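Local coordinates for protein beta-1,4-mannanase (PDB 3VUP) that probably hydrolyses the beta-1,4-linked mannose backbone of mannan as a digestive-fluid enzyme of the sea hare, built on a TIM barrel, at residues Q134-D138 and K139-P143; Y195-Q198 and D199-R202. All coordinates share one frame; numbering follows the deposited sequence.

Interaction 1 of 2, residues Q134-D138 and K139-P143. With SO4 (sulfate ion), chain H.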
# COMPACT_ATOMS: atom_id res chain seq x y z
N GLN A 134 4.19 -3.93 -19.83
CA GLN A 134 4.32 -5.37 -19.98
C GLN A 134 5.74 -5.85 -19.69
O GLN A 134 5.93 -6.93 -19.13
CB GLN A 134 3.84 -5.85 -21.35
CG GLN A 134 3.60 -7.36 -21.42
CD GLN A 134 2.53 -7.85 -20.43
OE1 GLN A 134 1.49 -7.22 -20.26
NE2 GLN A 134 2.80 -8.98 -19.79
N SER A 135 6.75 -5.05 -20.07
CA SER A 135 8.13 -5.41 -19.75
C SER A 135 8.39 -5.42 -18.24
O SER A 135 9.10 -6.29 -17.74
CB SER A 135 9.15 -4.54 -20.50
OG SER A 135 9.27 -3.23 -19.98
N TYR A 136 7.81 -4.47 -17.51
CA TYR A 136 7.92 -4.51 -16.05
C TYR A 136 7.31 -5.80 -15.51
O TYR A 136 7.91 -6.50 -14.67
CB TYR A 136 7.24 -3.30 -15.38
CG TYR A 136 7.19 -3.48 -13.88
CD1 TYR A 136 8.36 -3.59 -13.14
CD2 TYR A 136 5.98 -3.62 -13.20
CE1 TYR A 136 8.34 -3.80 -11.78
CE2 TYR A 136 5.95 -3.83 -11.83
CZ TYR A 136 7.13 -3.92 -11.13
OH TYR A 136 7.09 -4.16 -9.77
N ILE A 137 6.12 -6.12 -15.99
CA ILE A 137 5.41 -7.29 -15.51
C ILE A 137 6.18 -8.58 -15.80
O ILE A 137 6.36 -9.41 -14.91
CB ILE A 137 4.01 -7.31 -16.11
CG1 ILE A 137 3.17 -6.20 -15.45
CG2 ILE A 137 3.36 -8.68 -15.93
CD1 ILE A 137 1.84 -5.98 -16.09
N ASP A 138 6.67 -8.71 -17.03
CA ASP A 138 7.33 -9.95 -17.43
C ASP A 138 8.75 -10.09 -16.91
O ASP A 138 9.18 -11.17 -16.52
CB ASP A 138 7.29 -10.10 -18.95
CG ASP A 138 5.89 -10.37 -19.47
OD1 ASP A 138 5.03 -10.78 -18.67
OD2 ASP A 138 5.66 -10.18 -20.69
N LYS A 139 9.49 -8.99 -16.89
CA LYS A 139 10.91 -9.04 -16.54
C LYS A 139 11.22 -8.81 -15.07
O LYS A 139 12.31 -9.17 -14.60
CB LYS A 139 11.72 -8.06 -17.40
CG LYS A 139 11.76 -8.40 -18.87
CD LYS A 139 12.70 -9.57 -19.13
CE LYS A 139 13.02 -9.74 -20.61
NZ LYS A 139 14.25 -10.56 -20.81
N ALA A 140 10.30 -8.19 -14.34
CA ALA A 140 10.54 -7.87 -12.93
C ALA A 140 9.46 -8.36 -11.98
O ALA A 140 9.76 -9.07 -11.02
CB ALA A 140 10.79 -6.37 -12.74
N LEU A 141 8.21 -7.98 -12.22
CA LEU A 141 7.17 -8.27 -11.23
C LEU A 141 6.90 -9.77 -11.09
O LEU A 141 6.93 -10.30 -9.98
CB LEU A 141 5.87 -7.53 -11.58
CG LEU A 141 4.73 -7.74 -10.59
CD1 LEU A 141 5.08 -7.26 -9.18
CD2 LEU A 141 3.50 -7.00 -11.09
N LYS A 142 6.64 -10.44 -12.21
CA LYS A 142 6.39 -11.87 -12.12
C LYS A 142 7.58 -12.64 -11.51
O LYS A 142 7.37 -13.48 -10.64
CB LYS A 142 5.91 -12.46 -13.46
CG LYS A 142 4.49 -12.03 -13.85
CD LYS A 142 4.11 -12.59 -15.21
CE LYS A 142 2.66 -12.30 -15.56
NZ LYS A 142 2.27 -13.05 -16.79
N PRO A 143 8.83 -12.35 -11.93
CA PRO A 143 9.93 -13.04 -11.26
C PRO A 143 10.00 -12.81 -9.75
O PRO A 143 10.26 -13.75 -9.00
CB PRO A 143 11.17 -12.48 -11.97
CG PRO A 143 10.67 -12.20 -13.36
CD PRO A 143 9.28 -11.68 -13.17
S SO4 H . -0.16 -11.63 -19.22
O1 SO4 H . 0.76 -10.51 -19.36
O2 SO4 H . -1.55 -11.16 -19.24
O3 SO4 H . 0.03 -12.58 -20.32
O4 SO4 H . 0.11 -12.31 -17.96
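Tyr136 O takes two backbone bonds, from Leu141 N at 2.9 Å and, less straight, from Ala140 N, also at 2.9 Å. Ile137 O follows with a nearly linear bond from Lys142 N (N-H...O 168°), so the turn widens from i+4 to i+5 spacing, a pi-type bulge inside a helix. One residue on, Pro143 has no N-H to give; its CD rests 3.4 Å from Asp138 O, and the helix kinks there. On the outer surface Gln134 NE2 makes two weak bonds to the Asp138 carboxylate and a short one, 2.6 Å, to O1 of a sulfate ion, probably from the crystallisation liquor. Lys142 reaches the same ion through NZ, which lies 2.6 Å from sulfate O4, and Lys251 adds a third donor. With its chain extended beyond CG, Lys142 runs alongside Asp138, NZ stopping 4.0 Å from OD1, and its CE touches Ile137 CG2. Inside, the Tyr136 side chain stands anti to its own nitrogen (chi1 171°), which carries the ring forward along the helix, beside the widened turn: Leu141 CB sits off-centre over a face, 4.1 Å from the centroid, while Ala140 CB touches CE1. The phenol hydroxyl bonds His64, and Trp111 meets the ring edge-to-face. Helix 130-147 thus lays Tyr136 and Leu141 on Leu110 of barrel strand 105-112, Ala140 on Val79 of strand 79-81, and Ile137 against Trp206 and Ala210 of helix 197-214.

Interaction 2 of 2, residues Y195-Q198 and D199-R202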
# COMPACT_ATOMS: atom_id res chain seq x y z
N TYR A 195 -1.90 12.55 -14.78
CA TYR A 195 -2.47 11.31 -15.32
C TYR A 195 -4.00 11.26 -15.39
O TYR A 195 -4.70 11.87 -14.58
CB TYR A 195 -1.97 10.09 -14.54
CG TYR A 195 -0.47 10.00 -14.57
CD1 TYR A 195 0.19 9.76 -15.77
CD2 TYR A 195 0.30 10.18 -13.43
CE1 TYR A 195 1.56 9.70 -15.82
CE2 TYR A 195 1.67 10.13 -13.47
CZ TYR A 195 2.30 9.89 -14.67
OH TYR A 195 3.67 9.84 -14.70
N LEU A 196 -4.48 10.52 -16.39
CA LEU A 196 -5.89 10.18 -16.53
C LEU A 196 -6.16 8.79 -15.96
O LEU A 196 -5.27 7.92 -15.92
CB LEU A 196 -6.33 10.25 -18.00
CG LEU A 196 -6.28 11.62 -18.67
CD1 LEU A 196 -6.81 11.56 -20.10
CD2 LEU A 196 -7.05 12.64 -17.85
N TYR A 197 -7.39 8.58 -15.51
CA TYR A 197 -7.71 7.35 -14.78
C TYR A 197 -7.67 6.09 -15.63
O TYR A 197 -7.35 5.04 -15.11
CB TYR A 197 -9.02 7.44 -13.98
CG TYR A 197 -8.74 7.70 -12.51
CD1 TYR A 197 -8.35 6.67 -11.67
CD2 TYR A 197 -8.81 8.97 -11.99
CE1 TYR A 197 -8.05 6.91 -10.32
CE2 TYR A 197 -8.52 9.22 -10.66
CZ TYR A 197 -8.15 8.19 -9.83
OH TYR A 197 -7.86 8.47 -8.51
N GLN A 198 -7.97 6.17 -16.92
CA GLN A 198 -7.90 4.94 -17.69
C GLN A 198 -6.47 4.37 -17.66
O GLN A 198 -6.28 3.15 -17.51
CB GLN A 198 -8.39 5.12 -19.13
CG GLN A 198 -8.50 3.80 -19.89
CD GLN A 198 -9.06 3.98 -21.29
OE1 GLN A 198 -9.50 5.07 -21.66
NE2 GLN A 198 -9.04 2.91 -22.08
N ASP A 199 -5.47 5.24 -17.76
CA ASP A 199 -4.08 4.80 -17.72
C ASP A 199 -3.71 4.22 -16.35
O ASP A 199 -3.10 3.15 -16.28
CB ASP A 199 -3.12 5.93 -18.06
CG ASP A 199 -3.15 6.32 -19.53
OD1 ASP A 199 -3.38 5.46 -20.39
OD2 ASP A 199 -2.91 7.51 -19.81
N ILE A 200 -4.05 4.92 -15.27
CA ILE A 200 -3.67 4.42 -13.95
C ILE A 200 -4.42 3.14 -13.60
O ILE A 200 -3.86 2.24 -12.98
CB ILE A 200 -3.81 5.49 -12.82
CG1 ILE A 200 -2.81 5.21 -11.70
CG2 ILE A 200 -5.22 5.54 -12.25
CD1 ILE A 200 -1.36 5.46 -12.08
N LEU A 201 -5.68 3.03 -14.03
CA LEU A 201 -6.44 1.82 -13.73
C LEU A 201 -5.91 0.62 -14.52
O LEU A 201 -5.92 -0.50 -14.01
CB LEU A 201 -7.94 2.04 -13.92
CG LEU A 201 -8.58 3.02 -12.95
CD1 LEU A 201 -10.02 3.28 -13.36
CD2 LEU A 201 -8.48 2.51 -11.51
N ARG A 202 -5.47 0.84 -15.76
CA ARG A 202 -4.83 -0.24 -16.50
C ARG A 202 -3.56 -0.67 -15.78
O ARG A 202 -3.30 -1.86 -15.60
CB ARG A 202 -4.50 0.19 -17.93
CG ARG A 202 -3.69 -0.85 -18.68
CD ARG A 202 -3.31 -0.40 -20.08
NE ARG A 202 -2.39 0.74 -20.07
CZ ARG A 202 -2.72 1.97 -20.44
NH1 ARG A 202 -3.96 2.23 -20.85
NH2 ARG A 202 -1.82 2.94 -20.40
O HOH W 1 -2.46 9.53 -18.15
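Tyr197 and Leu201 form the close-packed side of this first helical turn. Leu201 N bonds Tyr197 O at 2.8 Å, and Leu201 CG approaches the tyrosine ring at its edge, in plane, 3.9 Å from CD1. Ile200 lies beside the same ring and, in one of its two conformers, brings CG2 to 3.4 Å from Tyr197 CD1; there CG1 is anti to the nitrogen (chi1 -152°) and that methyl lies on the ring's side. His239 stacks on the ring and Tyr240 bonds its hydroxyl, while Leu201 continues onto Cys244, Leu245 and Ala248 of helix 242-249. An alanine in place of Leu201 would probably open a gap between the Tyr197 ring edge and that helix.

The other side is polar and looser. Leu196 O receives only weak bonds from Asp199 N and Ile200 N. A water accepts from Leu196 N and donates to Asp199 OD2 at 2.7 Å, tying the aspartate to the residue before the helix. In one of two modelled positions of Arg202, its NH2 forms a salt bridge with Asp199 OD1 at 3.0 Å, from above the carboxylate plane (44° out of it). Gln198 extends from the exposed surface nearby. With Leu196 at the N-cap and an acidic side chain in the first turn, the arrangement is that of a helix N-terminus, here opening helix 197-214, which precedes strand 220-224 of the TIM barrel.

Both contacts belong to the outer helical layer of the eight-stranded barrel, and they come in series along the chain: interaction 1 in the middle of helix 130-147, interaction 2 at the start of helix 197-214. Between the two helices runs barrel strand 157-161, followed by a long loop region that leads into the second helix. Their centres lie 19 Å apart and their nearest atoms about 7 Å, so they do not touch. They are joined indirectly, since Tyr136, Ile137 and Lys142 of interaction 1 pack on later turns of helix 197-214. One lies where a helix is widened and kinked midway, the other at the first turn of its neighbour.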